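Local coordinates for activator of Hsp90 ATPase homologue 1/2-like C-terminal domain-containing protein (Rhodobacter sphaeroides, PDB 3PU2) that is of unknown function but, as a member of the AHA1 family with an SRPBCC fold, may activate the ATPase of Hsp90, at residues A[29-34]-A[148-153]; A[36-41]-A[50-55]; A[62-67]-A[91-96]; A[78-83]-A[87-92]. All blocks are in the same frame, centred on the assembly; numbering follows the deposited sequence.

Interaction 1: A[29-34]-A[148-153]; sequences WAALTS and RHLDVM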
loop_
_atom_site.group_PDB
_atom_site.type_symbol
_atom_site.label_atom_id
_atom_site.label_comp_id
_atom_site.label_asym_id
_atom_site.label_seq_id
_atom_site.Cartn_x
_atom_site.Cartn_y
_atom_site.Cartn_z
ATOM N N TRP A 29 1.340 -0.486 -11.747
ATOM C CA TRP A 29 2.469 0.240 -11.172
ATOM C C TRP A 29 2.182 1.742 -11.195
ATOM O O TRP A 29 2.548 2.457 -10.266
ATOM C CB TRP A 29 3.761 -0.083 -11.949
ATOM C CG TRP A 29 4.985 0.714 -11.552
ATOM C CD1 TRP A 29 5.330 1.974 -11.974
ATOM C CD2 TRP A 29 5.991 0.319 -10.623
ATOM N NE1 TRP A 29 6.489 2.387 -11.358
ATOM C CE2 TRP A 29 6.914 1.390 -10.521
ATOM C CE3 TRP A 29 6.204 -0.831 -9.859
ATOM C CZ2 TRP A 29 8.028 1.338 -9.690
ATOM C CZ3 TRP A 29 7.311 -0.884 -9.033
ATOM C CH2 TRP A 29 8.211 0.195 -8.952
ATOM N N ALA A 30 1.520 2.218 -12.243
ATOM C CA ALA A 30 1.195 3.642 -12.344
ATOM C C ALA A 30 0.164 4.022 -11.274
ATOM O O ALA A 30 0.138 5.164 -10.793
ATOM C CB ALA A 30 0.651 3.963 -13.732
ATOM N N ALA A 31 -0.675 3.052 -10.908
ATOM C CA ALA A 31 -1.707 3.250 -9.902
ATOM C C ALA A 31 -1.104 3.237 -8.507
ATOM O O ALA A 31 -1.472 4.041 -7.661
ATOM C CB ALA A 31 -2.756 2.155 -10.016
ATOM N N LEU A 32 -0.175 2.312 -8.282
ATOM C CA LEU A 32 0.488 2.148 -6.993
ATOM C C LEU A 32 1.580 3.168 -6.666
ATOM O O LEU A 32 1.955 3.322 -5.494
ATOM C CB LEU A 32 1.083 0.747 -6.915
ATOM C CG LEU A 32 0.061 -0.379 -6.787
ATOM C CD1 LEU A 32 0.654 -1.674 -7.267
ATOM C CD2 LEU A 32 -0.359 -0.518 -5.344
ATOM N N THR A 33 2.074 3.878 -7.681
ATOM C CA THR A 33 3.161 4.832 -7.465
ATOM C C THR A 33 2.973 6.270 -7.959
ATOM O O THR A 33 3.866 7.098 -7.792
ATOM C CB THR A 33 4.465 4.300 -8.090
ATOM O OG1 THR A 33 4.457 4.566 -9.499
ATOM C CG2 THR A 33 4.591 2.787 -7.860
ATOM N N SER A 34 1.833 6.579 -8.564
ATOM C CA SER A 34 1.612 7.935 -9.048
ATOM C C SER A 34 0.873 8.828 -8.045
ATOM O O SER A 34 -0.133 8.440 -7.468
ATOM C CB SER A 34 0.852 7.900 -10.369
ATOM O OG SER A 34 0.718 9.207 -10.895
ATOM N N ARG A 148 -10.732 -2.488 -3.562
ATOM C CA ARG A 148 -12.033 -2.446 -4.215
ATOM C C ARG A 148 -12.106 -1.108 -4.959
ATOM O O ARG A 148 -12.531 -1.042 -6.104
ATOM C CB ARG A 148 -13.149 -2.554 -3.175
ATOM C CG ARG A 148 -14.480 -3.004 -3.744
ATOM C CD ARG A 148 -15.455 -3.410 -2.645
ATOM N NE ARG A 148 -15.038 -4.623 -1.940
ATOM C CZ ARG A 148 -14.438 -4.638 -0.754
ATOM N NH1 ARG A 148 -14.178 -3.500 -0.124
ATOM N NH2 ARG A 148 -14.107 -5.795 -0.195
ATOM N N HIS A 149 -11.672 -0.041 -4.299
ATOM C CA HIS A 149 -11.649 1.279 -4.920
ATOM C C HIS A 149 -10.803 1.231 -6.187
ATOM O O HIS A 149 -11.182 1.786 -7.222
ATOM C CB HIS A 149 -11.019 2.298 -3.978
ATOM C CG HIS A 149 -11.838 2.590 -2.768
ATOM N ND1 HIS A 149 -11.285 3.062 -1.598
ATOM C CD2 HIS A 149 -13.171 2.516 -2.553
ATOM C CE1 HIS A 149 -12.243 3.267 -0.714
ATOM N NE2 HIS A 149 -13.397 2.945 -1.269
ATOM N N LEU A 150 -9.645 0.579 -6.073
ATOM C CA LEU A 150 -8.704 0.459 -7.173
ATOM C C LEU A 150 -9.315 -0.300 -8.337
ATOM O O LEU A 150 -9.072 0.032 -9.504
ATOM C CB LEU A 150 -7.422 -0.227 -6.697
ATOM C CG LEU A 150 -6.279 -0.368 -7.710
ATOM C CD1 LEU A 150 -6.064 0.950 -8.447
ATOM C CD2 LEU A 150 -5.012 -0.815 -6.991
ATOM N N ASP A 151 -10.118 -1.313 -8.019
ATOM C CA ASP A 151 -10.772 -2.091 -9.064
ATOM C C ASP A 151 -11.638 -1.174 -9.930
ATOM O O ASP A 151 -11.515 -1.171 -11.158
ATOM C CB ASP A 151 -11.656 -3.192 -8.465
ATOM C CG ASP A 151 -10.889 -4.472 -8.162
ATOM O OD1 ASP A 151 -9.917 -4.775 -8.888
ATOM O OD2 ASP A 151 -11.279 -5.187 -7.211
ATOM N N VAL A 152 -12.501 -0.396 -9.278
ATOM C CA VAL A 152 -13.409 0.523 -9.964
ATOM C C VAL A 152 -12.696 1.557 -10.826
ATOM O O VAL A 152 -13.190 1.948 -11.888
ATOM C CB VAL A 152 -14.311 1.281 -8.948
ATOM C CG1 VAL A 152 -15.320 2.149 -9.676
ATOM C CG2 VAL A 152 -15.030 0.293 -8.062
HETATM N N MSE A 153 -11.536 2.004 -10.360
HETATM C CA MSE A 153 -10.776 3.000 -11.083
HETATM C C MSE A 153 -10.139 2.373 -12.316
HETATM O O MSE A 153 -10.178 2.951 -13.405
HETATM C CB MSE A 153 -9.710 3.602 -10.175
HETATM C CG MSE A 153 -9.033 4.822 -10.749
HETATM SE SE MSE A 153 -7.317 5.095 -9.924
HETATM C CE MSE A 153 -6.322 3.839 -10.981
#
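A31 on helix 25-33 points its methyl group at helix 139-156, where L150 and M153, one turn apart, receive it. Going along 148-153, the first residue to bear on the contact is H149, whose part is indirect: its ND1 is hydrogen-bonded to the backbone O of W41, and its ring stacks with F43, so this turn of the helix is fastened to the loop that follows helix 25-33. L150 comes next and makes the nearer of the two touches, CD1 lying 3.9 Å from A31 CB. Its chi1 of -177° sends CG away from the backbone N, and CD1 is the branch that reaches A31. D151 forms a salt bridge through OD2 with R19. M153, modelled as selenomethionine, then closes the set: its chain runs out extended and bends only at the last torsion (chi3 82°), which brings CE to 4.1 Å from A31 CB. The small methyl is thus met by two long side chains, with no polar bond between the segments. W41 fills in beside them, touching L32 and L150 and hydrogen-bonding A31 O through NE1. Strand 14-21 supplies F21 against L150 and D151, while W29 packs on P85 and P86, so helix 25-33 lies between the long C-terminal helix and the turn after strand 73-84.

Interaction 2: A[36-41]-A[50-55]; sequences ALLPAW and TECVFE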
loop_
_atom_site.group_PDB
_atom_site.type_symbol
_atom_site.label_atom_id
_atom_site.label_comp_id
_atom_site.label_asym_id
_atom_site.label_seq_id
_atom_site.Cartn_x
_atom_site.Cartn_y
_atom_site.Cartn_z
ATOM N N ALA A 36 -0.872 11.358 -8.648
ATOM C CA ALA A 36 -2.145 11.818 -9.193
ATOM C C ALA A 36 -3.230 10.735 -9.178
ATOM O O ALA A 36 -4.417 11.044 -9.272
ATOM C CB ALA A 36 -1.944 12.333 -10.618
ATOM N N LEU A 37 -2.821 9.474 -9.053
ATOM C CA LEU A 37 -3.752 8.357 -9.041
ATOM C C LEU A 37 -3.979 7.749 -7.654
ATOM O O LEU A 37 -5.059 7.254 -7.356
ATOM C CB LEU A 37 -3.266 7.277 -10.012
ATOM C CG LEU A 37 -3.704 7.366 -11.485
ATOM C CD1 LEU A 37 -3.432 8.740 -12.040
ATOM C CD2 LEU A 37 -2.962 6.315 -12.301
ATOM N N LEU A 38 -2.968 7.792 -6.797
ATOM C CA LEU A 38 -3.097 7.223 -5.458
ATOM C C LEU A 38 -4.258 7.765 -4.632
ATOM O O LEU A 38 -4.887 7.018 -3.892
ATOM C CB LEU A 38 -1.810 7.424 -4.668
ATOM C CG LEU A 38 -0.673 6.443 -4.911
ATOM C CD1 LEU A 38 0.570 7.021 -4.285
ATOM C CD2 LEU A 38 -0.985 5.072 -4.325
ATOM N N PRO A 39 -4.532 9.074 -4.712
ATOM C CA PRO A 39 -5.633 9.656 -3.940
ATOM C C PRO A 39 -7.010 9.132 -4.336
ATOM O O PRO A 39 -7.932 9.096 -3.518
ATOM C CB PRO A 39 -5.499 11.153 -4.231
ATOM C CG PRO A 39 -4.037 11.322 -4.431
ATOM C CD PRO A 39 -3.705 10.137 -5.306
ATOM N N ALA A 40 -7.136 8.726 -5.594
ATOM C CA ALA A 40 -8.393 8.232 -6.118
ATOM C C ALA A 40 -8.797 6.816 -5.690
ATOM O O ALA A 40 -9.830 6.311 -6.131
ATOM C CB ALA A 40 -8.376 8.337 -7.630
ATOM N N TRP A 41 -8.001 6.170 -4.844
ATOM C CA TRP A 41 -8.357 4.830 -4.380
ATOM C C TRP A 41 -7.812 4.466 -3.006
ATOM O O TRP A 41 -8.507 3.841 -2.207
ATOM C CB TRP A 41 -7.910 3.760 -5.371
ATOM C CG TRP A 41 -6.440 3.595 -5.493
ATOM C CD1 TRP A 41 -5.590 4.288 -6.325
ATOM C CD2 TRP A 41 -5.622 2.672 -4.768
ATOM N NE1 TRP A 41 -4.297 3.845 -6.157
ATOM C CE2 TRP A 41 -4.288 2.854 -5.208
ATOM C CE3 TRP A 41 -5.882 1.707 -3.786
ATOM C CZ2 TRP A 41 -3.221 2.104 -4.698
ATOM C CZ3 TRP A 41 -4.809 0.961 -3.278
ATOM C CH2 TRP A 41 -3.497 1.170 -3.738
ATOM N N THR A 50 -5.313 13.906 1.233
ATOM C CA THR A 50 -5.150 15.321 0.947
ATOM C C THR A 50 -3.748 15.727 0.519
ATOM O O THR A 50 -3.581 16.770 -0.107
ATOM C CB THR A 50 -5.610 16.190 2.139
ATOM O OG1 THR A 50 -5.127 15.632 3.359
ATOM C CG2 THR A 50 -7.124 16.248 2.201
ATOM N N GLU A 51 -2.741 14.922 0.853
ATOM C CA GLU A 51 -1.365 15.218 0.426
ATOM C C GLU A 51 -0.699 13.934 -0.033
ATOM O O GLU A 51 -0.751 12.909 0.652
ATOM C CB GLU A 51 -0.516 15.831 1.539
ATOM C CG GLU A 51 0.735 16.537 0.992
ATOM C CD GLU A 51 1.752 16.901 2.070
ATOM O OE1 GLU A 51 1.336 17.319 3.179
ATOM O OE2 GLU A 51 2.971 16.779 1.799
ATOM N N CYS A 52 -0.069 13.983 -1.196
ATOM C CA CYS A 52 0.560 12.784 -1.688
ATOM C C CYS A 52 1.822 12.999 -2.501
ATOM O O CYS A 52 1.786 13.385 -3.668
ATOM C CB CYS A 52 -0.436 11.966 -2.510
ATOM S SG CYS A 52 0.185 10.306 -2.875
ATOM N N VAL A 53 2.942 12.728 -1.854
ATOM C CA VAL A 53 4.242 12.831 -2.473
ATOM C C VAL A 53 4.760 11.402 -2.580
ATOM O O VAL A 53 4.843 10.685 -1.587
ATOM C CB VAL A 53 5.207 13.670 -1.599
ATOM C CG1 VAL A 53 6.609 13.697 -2.223
ATOM C CG2 VAL A 53 4.642 15.077 -1.433
ATOM N N PHE A 54 5.082 10.991 -3.796
ATOM C CA PHE A 54 5.603 9.652 -4.039
ATOM C C PHE A 54 6.594 9.783 -5.195
ATOM O O PHE A 54 6.279 10.339 -6.257
ATOM C CB PHE A 54 4.463 8.704 -4.412
ATOM C CG PHE A 54 4.714 7.262 -4.057
ATOM C CD1 PHE A 54 4.247 6.732 -2.864
ATOM C CD2 PHE A 54 5.375 6.420 -4.938
ATOM C CE1 PHE A 54 4.430 5.378 -2.560
ATOM C CE2 PHE A 54 5.563 5.069 -4.639
ATOM C CZ PHE A 54 5.087 4.550 -3.448
ATOM N N GLU A 55 7.804 9.297 -4.960
ATOM C CA GLU A 55 8.876 9.341 -5.943
ATOM C C GLU A 55 9.385 7.904 -5.976
ATOM O O GLU A 55 10.116 7.490 -5.081
ATOM C CB GLU A 55 9.957 10.300 -5.446
ATOM C CG GLU A 55 9.383 11.579 -4.822
ATOM C CD GLU A 55 10.446 12.525 -4.246
ATOM O OE1 GLU A 55 11.352 12.051 -3.531
ATOM O OE2 GLU A 55 10.360 13.748 -4.497
#
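L38 and C52 form the tight part of this contact, with F54 beside them. One branch of L38 does most of the work: its CD1 lies 3.6 Å from C52 SG and 4.0 Å from F54 CD1, touching the sulfur and the phenyl ring together. The same sulfur is also 3.9 Å from L38 CB, and so lies along the leucine chain instead of meeting a single methyl. SG stands anti to the strand's backbone N (chi1 -169°), and this directs it at the 36-41 loop. L38 and F54 cross at about a right angle, the leucine methyl reaching the ring obliquely near its CG and CD1 atoms. No hydrogen bond joins the two segments, so the packing here is purely apolar.

The looser end is at P39. Its CG makes one approach to C52 CB, at 4.1 Å, and the proline is only partly buried. Beyond it the loop and strand diverge: A40 is exposed, and T50 and E51 turn their side chains away from the loop. V53 also points to the far side of the strand, toward R63.

Strand 49-54 is an outermost strand of the sheet, paired with strand 61-67, and T50 and E51 both face V65 in a classic beta bulge. F54 lies against I62 of that neighbour and T33 of helix 25-33, while W41 reaches L32 and helix 139-156; the loop is therefore packed between the sheet edge and helices 25-33 and 139-156.

Interaction 3: A[62-67]-A[91-96]; sequences IRQVWT and HSELYD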
loop_
_atom_site.group_PDB
_atom_site.type_symbol
_atom_site.label_atom_id
_atom_site.label_comp_id
_atom_site.label_asym_id
_atom_site.label_seq_id
_atom_site.Cartn_x
_atom_site.Cartn_y
_atom_site.Cartn_z
ATOM N N ILE A 62 8.453 9.673 0.324
ATOM C CA ILE A 62 7.070 9.243 0.378
ATOM C C ILE A 62 6.454 10.027 1.521
ATOM O O ILE A 62 6.922 9.945 2.657
ATOM C CB ILE A 62 6.941 7.738 0.705
ATOM C CG1 ILE A 62 7.207 6.896 -0.538
ATOM C CG2 ILE A 62 5.552 7.441 1.232
ATOM C CD1 ILE A 62 7.203 5.415 -0.246
ATOM N N ARG A 63 5.414 10.792 1.215
ATOM C CA ARG A 63 4.726 11.578 2.231
ATOM C C ARG A 63 3.232 11.513 1.931
ATOM O O ARG A 63 2.808 11.910 0.850
ATOM C CB ARG A 63 5.239 13.025 2.202
ATOM C CG ARG A 63 4.549 13.984 3.167
ATOM C CD ARG A 63 4.448 13.402 4.569
ATOM N NE ARG A 63 3.749 14.306 5.488
ATOM C CZ ARG A 63 3.393 13.990 6.733
ATOM N NH1 ARG A 63 3.664 12.785 7.226
ATOM N NH2 ARG A 63 2.768 14.883 7.489
ATOM N N GLN A 64 2.444 10.991 2.872
ATOM C CA GLN A 64 0.993 10.863 2.686
ATOM C C GLN A 64 0.208 11.403 3.873
ATOM O O GLN A 64 0.580 11.183 5.031
ATOM C CB GLN A 64 0.624 9.394 2.449
ATOM C CG GLN A 64 1.378 8.794 1.265
ATOM C CD GLN A 64 1.059 7.327 0.993
ATOM O OE1 GLN A 64 1.277 6.462 1.837
ATOM N NE2 GLN A 64 0.558 7.049 -0.202
ATOM N N VAL A 65 -0.872 12.122 3.577
ATOM C CA VAL A 65 -1.719 12.679 4.627
ATOM C C VAL A 65 -3.196 12.540 4.323
ATOM O O VAL A 65 -3.677 12.933 3.269
ATOM C CB VAL A 65 -1.443 14.202 4.888
ATOM C CG1 VAL A 65 -2.336 14.723 6.049
ATOM C CG2 VAL A 65 0.056 14.424 5.226
ATOM N N TRP A 66 -3.918 11.983 5.275
ATOM C CA TRP A 66 -5.351 11.824 5.135
ATOM C C TRP A 66 -6.008 12.766 6.146
ATOM O O TRP A 66 -5.537 12.926 7.285
ATOM C CB TRP A 66 -5.738 10.374 5.420
ATOM C CG TRP A 66 -5.165 9.413 4.439
ATOM C CD1 TRP A 66 -5.728 9.001 3.258
ATOM C CD2 TRP A 66 -3.928 8.710 4.556
ATOM N NE1 TRP A 66 -4.918 8.078 2.639
ATOM C CE2 TRP A 66 -3.806 7.882 3.415
ATOM C CE3 TRP A 66 -2.907 8.694 5.516
ATOM C CZ2 TRP A 66 -2.708 7.050 3.215
ATOM C CZ3 TRP A 66 -1.827 7.870 5.317
ATOM C CH2 TRP A 66 -1.733 7.055 4.174
ATOM N N THR A 67 -7.083 13.401 5.710
ATOM C CA THR A 67 -7.826 14.296 6.564
ATOM C C THR A 67 -9.214 13.719 6.758
ATOM O O THR A 67 -9.945 13.460 5.794
ATOM C CB THR A 67 -7.994 15.663 5.946
ATOM O OG1 THR A 67 -6.730 16.118 5.448
ATOM C CG2 THR A 67 -8.542 16.625 7.004
ATOM N N HIS A 91 9.987 0.237 0.218
ATOM C CA HIS A 91 10.124 1.503 0.898
ATOM C C HIS A 91 9.856 1.291 2.356
ATOM O O HIS A 91 9.310 0.259 2.763
ATOM C CB HIS A 91 9.157 2.551 0.348
ATOM C CG HIS A 91 7.712 2.268 0.632
ATOM N ND1 HIS A 91 6.872 1.677 -0.289
ATOM C CD2 HIS A 91 6.953 2.521 1.724
ATOM C CE1 HIS A 91 5.659 1.580 0.224
ATOM N NE2 HIS A 91 5.681 2.085 1.445
ATOM N N SER A 92 10.261 2.260 3.152
ATOM C CA SER A 92 10.027 2.179 4.574
ATOM C C SER A 92 8.759 2.996 4.811
ATOM O O SER A 92 8.383 3.805 3.966
ATOM C CB SER A 92 11.216 2.786 5.318
ATOM O OG SER A 92 11.535 4.069 4.797
ATOM N N GLU A 93 8.084 2.756 5.930
ATOM C CA GLU A 93 6.890 3.512 6.273
ATOM C C GLU A 93 6.956 3.795 7.757
ATOM O O GLU A 93 7.458 2.977 8.531
ATOM C CB GLU A 93 5.617 2.720 5.997
ATOM C CG GLU A 93 5.000 2.869 4.622
ATOM C CD GLU A 93 3.526 2.437 4.609
ATOM O OE1 GLU A 93 3.057 1.862 5.621
ATOM O OE2 GLU A 93 2.835 2.672 3.588
ATOM N N LEU A 94 6.459 4.960 8.147
ATOM C CA LEU A 94 6.413 5.341 9.545
ATOM C C LEU A 94 5.281 6.333 9.771
ATOM O O LEU A 94 5.344 7.462 9.291
ATOM C CB LEU A 94 7.733 5.969 9.985
ATOM C CG LEU A 94 7.729 6.388 11.463
ATOM C CD1 LEU A 94 7.470 5.191 12.354
ATOM C CD2 LEU A 94 9.071 6.994 11.812
ATOM N N TYR A 95 4.235 5.887 10.473
ATOM C CA TYR A 95 3.111 6.780 10.787
ATOM C C TYR A 95 3.450 7.511 12.076
ATOM O O TYR A 95 4.631 7.775 12.361
ATOM C CB TYR A 95 1.788 6.017 11.034
ATOM C CG TYR A 95 1.204 5.224 9.900
ATOM C CD1 TYR A 95 1.730 3.982 9.549
ATOM C CD2 TYR A 95 0.058 5.668 9.242
ATOM C CE1 TYR A 95 1.119 3.188 8.566
ATOM C CE2 TYR A 95 -0.564 4.888 8.259
ATOM C CZ TYR A 95 -0.032 3.647 7.924
ATOM O OH TYR A 95 -0.636 2.863 6.953
ATOM N N ASP A 96 2.410 7.726 12.890
ATOM C CA ASP A 96 2.509 8.411 14.177
ATOM C C ASP A 96 1.480 7.906 15.192
ATOM O O ASP A 96 0.663 8.701 15.666
ATOM C CB ASP A 96 2.294 9.890 13.947
ATOM C CG ASP A 96 3.294 10.466 12.982
ATOM O OD1 ASP A 96 4.404 10.787 13.443
ATOM O OD2 ASP A 96 2.986 10.578 11.773
HETATM O O HOH W 1 3.905 11.558 9.533
#
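I62 lays its terminal methyl over one face of the H91 imidazole, a CH-pi contact in which CD1 sits 3.6 Å from the ring centroid and 24° off the ring normal. The two side chains cross at about a right angle, and CD1 lies nearer the CG and CD2 side of the ring than ND1. H91 takes chi1 68°, with CG between the backbone N and the carbonyl carbon, and this presents a face of the ring to the isoleucine methyl. The W66 and Y95 planes are about 22° apart, but the rings touch at a slant through W66 CZ3 and Y95 CE2, 4.4 Å apart; the indole NE1 bonds instead to L42 O. Between these pairs Q64 and E93 approach without a hydrogen bond, OE1 to OE2 at 4.5 Å.

A water bridges R63 and D96, accepting from NH1 and donating to OD2, both at 2.6 Å. It lies at the guanidinium edge, in plane, while V65 CG2 covers one face. D96 is poorly ordered, so this link is less certain.

Strand 73-84 separates the two, hence no backbone bonds. Cohesion is thus mainly apolar and aromatic, with R63 and D96 perhaps coupled through the water.

Interaction 4: A[78-83]-A[87-92]; sequences GRVILA and HRLIHS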
loop_
_atom_site.group_PDB
_atom_site.type_symbol
_atom_site.label_atom_id
_atom_site.label_comp_id
_atom_site.label_asym_id
_atom_site.label_seq_id
_atom_site.Cartn_x
_atom_site.Cartn_y
_atom_site.Cartn_z
ATOM N N GLY A 78 8.167 7.934 4.489
ATOM C CA GLY A 78 8.932 6.744 4.195
ATOM C C GLY A 78 9.927 7.111 3.126
ATOM O O GLY A 78 9.917 8.230 2.596
ATOM N N ARG A 79 10.784 6.160 2.794
ATOM C CA ARG A 79 11.800 6.383 1.792
ATOM C C ARG A 79 11.775 5.201 0.837
ATOM O O ARG A 79 11.610 4.066 1.274
ATOM C CB ARG A 79 13.161 6.459 2.488
ATOM C CG ARG A 79 14.171 7.382 1.842
ATOM C CD ARG A 79 13.603 8.780 1.677
ATOM N NE ARG A 79 14.527 9.810 2.136
ATOM C CZ ARG A 79 14.394 11.103 1.860
ATOM N NH1 ARG A 79 13.376 11.524 1.120
ATOM N NH2 ARG A 79 15.277 11.974 2.328
ATOM N N VAL A 80 11.910 5.450 -0.457
ATOM C CA VAL A 80 11.978 4.342 -1.392
ATOM C C VAL A 80 13.406 3.770 -1.290
ATOM O O VAL A 80 14.375 4.505 -1.457
ATOM C CB VAL A 80 11.741 4.815 -2.818
ATOM C CG1 VAL A 80 11.852 3.655 -3.769
ATOM C CG2 VAL A 80 10.382 5.445 -2.926
ATOM N N ILE A 81 13.530 2.471 -1.004
ATOM C CA ILE A 81 14.834 1.802 -0.880
ATOM C C ILE A 81 15.330 1.309 -2.228
ATOM O O ILE A 81 16.521 1.330 -2.507
ATOM C CB ILE A 81 14.768 0.580 0.029
ATOM C CG1 ILE A 81 14.147 0.941 1.375
ATOM C CG2 ILE A 81 16.145 0.049 0.268
ATOM C CD1 ILE A 81 14.771 2.143 2.044
ATOM N N LEU A 82 14.408 0.834 -3.053
ATOM C CA LEU A 82 14.756 0.366 -4.384
ATOM C C LEU A 82 13.503 0.273 -5.248
ATOM O O LEU A 82 12.411 0.019 -4.735
ATOM C CB LEU A 82 15.474 -0.987 -4.313
ATOM C CG LEU A 82 14.745 -2.325 -4.437
ATOM C CD1 LEU A 82 13.938 -2.372 -5.720
ATOM C CD2 LEU A 82 15.789 -3.453 -4.439
ATOM N N ALA A 83 13.669 0.465 -6.557
ATOM C CA ALA A 83 12.536 0.433 -7.479
ATOM C C ALA A 83 12.867 -0.108 -8.871
ATOM O O ALA A 83 13.612 0.511 -9.649
ATOM C CB ALA A 83 11.924 1.837 -7.597
ATOM N N HIS A 87 7.963 -4.487 -11.496
ATOM C CA HIS A 87 7.739 -5.677 -10.684
ATOM C C HIS A 87 8.086 -5.592 -9.216
ATOM O O HIS A 87 7.668 -6.441 -8.429
ATOM C CB HIS A 87 8.477 -6.895 -11.259
ATOM C CG HIS A 87 9.430 -6.579 -12.373
ATOM N ND1 HIS A 87 9.051 -6.585 -13.699
ATOM C CD2 HIS A 87 10.756 -6.296 -12.364
ATOM C CE1 HIS A 87 10.101 -6.324 -14.458
ATOM N NE2 HIS A 87 11.148 -6.143 -13.673
ATOM N N ARG A 88 8.858 -4.590 -8.836
ATOM C CA ARG A 88 9.242 -4.517 -7.441
ATOM C C ARG A 88 9.496 -3.116 -6.927
ATOM O O ARG A 88 10.019 -2.263 -7.637
ATOM C CB ARG A 88 10.482 -5.386 -7.226
ATOM C CG ARG A 88 10.616 -5.904 -5.821
ATOM C CD ARG A 88 11.734 -6.925 -5.692
ATOM N NE ARG A 88 13.053 -6.344 -5.914
ATOM C CZ ARG A 88 14.143 -6.712 -5.247
ATOM N NH1 ARG A 88 14.064 -7.656 -4.318
ATOM N NH2 ARG A 88 15.309 -6.141 -5.508
ATOM N N LEU A 89 9.099 -2.883 -5.684
ATOM C CA LEU A 89 9.308 -1.593 -5.033
ATOM C C LEU A 89 9.389 -1.866 -3.547
ATOM O O LEU A 89 8.617 -2.662 -2.995
ATOM C CB LEU A 89 8.164 -0.617 -5.309
ATOM C CG LEU A 89 8.346 0.749 -4.636
ATOM C CD1 LEU A 89 8.840 1.745 -5.641
ATOM C CD2 LEU A 89 7.021 1.230 -4.074
ATOM N N ILE A 90 10.338 -1.212 -2.901
ATOM C CA ILE A 90 10.538 -1.389 -1.477
ATOM C C ILE A 90 10.719 -0.014 -0.857
ATOM O O ILE A 90 11.491 0.824 -1.362
ATOM C CB ILE A 90 11.797 -2.209 -1.202
ATOM C CG1 ILE A 90 11.709 -3.551 -1.923
ATOM C CG2 ILE A 90 11.978 -2.378 0.298
ATOM C CD1 ILE A 90 12.954 -4.405 -1.805
ATOM N N HIS A 91 9.987 0.237 0.218
ATOM C CA HIS A 91 10.124 1.503 0.898
ATOM C C HIS A 91 9.856 1.291 2.356
ATOM O O HIS A 91 9.310 0.259 2.763
ATOM C CB HIS A 91 9.157 2.551 0.348
ATOM C CG HIS A 91 7.712 2.268 0.632
ATOM N ND1 HIS A 91 6.872 1.677 -0.289
ATOM C CD2 HIS A 91 6.953 2.521 1.724
ATOM C CE1 HIS A 91 5.659 1.580 0.224
ATOM N NE2 HIS A 91 5.681 2.085 1.445
ATOM N N SER A 92 10.261 2.260 3.152
ATOM C CA SER A 92 10.027 2.179 4.574
ATOM C C SER A 92 8.759 2.996 4.811
ATOM O O SER A 92 8.383 3.805 3.966
ATOM C CB SER A 92 11.216 2.786 5.318
ATOM O OG SER A 92 11.535 4.069 4.797
#
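I90 and L82 pack against each other on one face of the hairpin, their side chains crossing at a slant. From I90 CB the chain forks. The CG2 branch goes to I81, lying 4.1 Å from I81 CB. The other branch, held anti to the carbonyl carbon (chi1 -56°), follows L82: CG1 passes 4.1 Å from L82 CG, and the tip CD1 comes to 3.8 Å from that same L82 CG. CD1 also lies over one face of the R88 guanidinium, offset toward its rim; R88 forms a salt bridge through NH2 with E84.

The backbone explains why I90 meets two neighbours. I81 and L82 both face it in a classic beta bulge: I90 O accepts a bond from I81 N at 2.6 Å and a weak one from L82 N, while I90 N returns a bond to L82 O at 3.0 Å. Beyond the bulge S92 grips R79 twice, its N donating to R79 O and its OG accepting from R79 N.

On the opposite face L89 CD1 is 3.7 Å from A83 CB and 4.0 Å from V80 CG1. The hairpin of strands 73-84 and 88-93 lies within the antiparallel sheet, strand 61-67 flanking the first and strand 104-113 the second, where L108 and T107 touch L89 and I90.

How the interactions relate
Interaction 1 spans most of the chain, joining helix 25-33 to the C-terminal helix; the other three fall between its segments, interaction 2 first, then the overlapping 3 and 4. Interactions 2, 3 and 4 all reach one antiparallel sheet, and 3 and 4 share H91 and S92 on strand 88-93. Centres of 1 and 2 are about 10 Å apart, linked through W41; those of 1 and 3 are about 18 Å apart, and these two contacts do not touch. W29 packs on R88 and L89, tying 1 to 4. Interactions 1 and 2 bring helices 25-33 and 139-156 and loop 36-41 together beside the sheet that 3 and 4 build, consistent with the family's Bet v 1-like architecture.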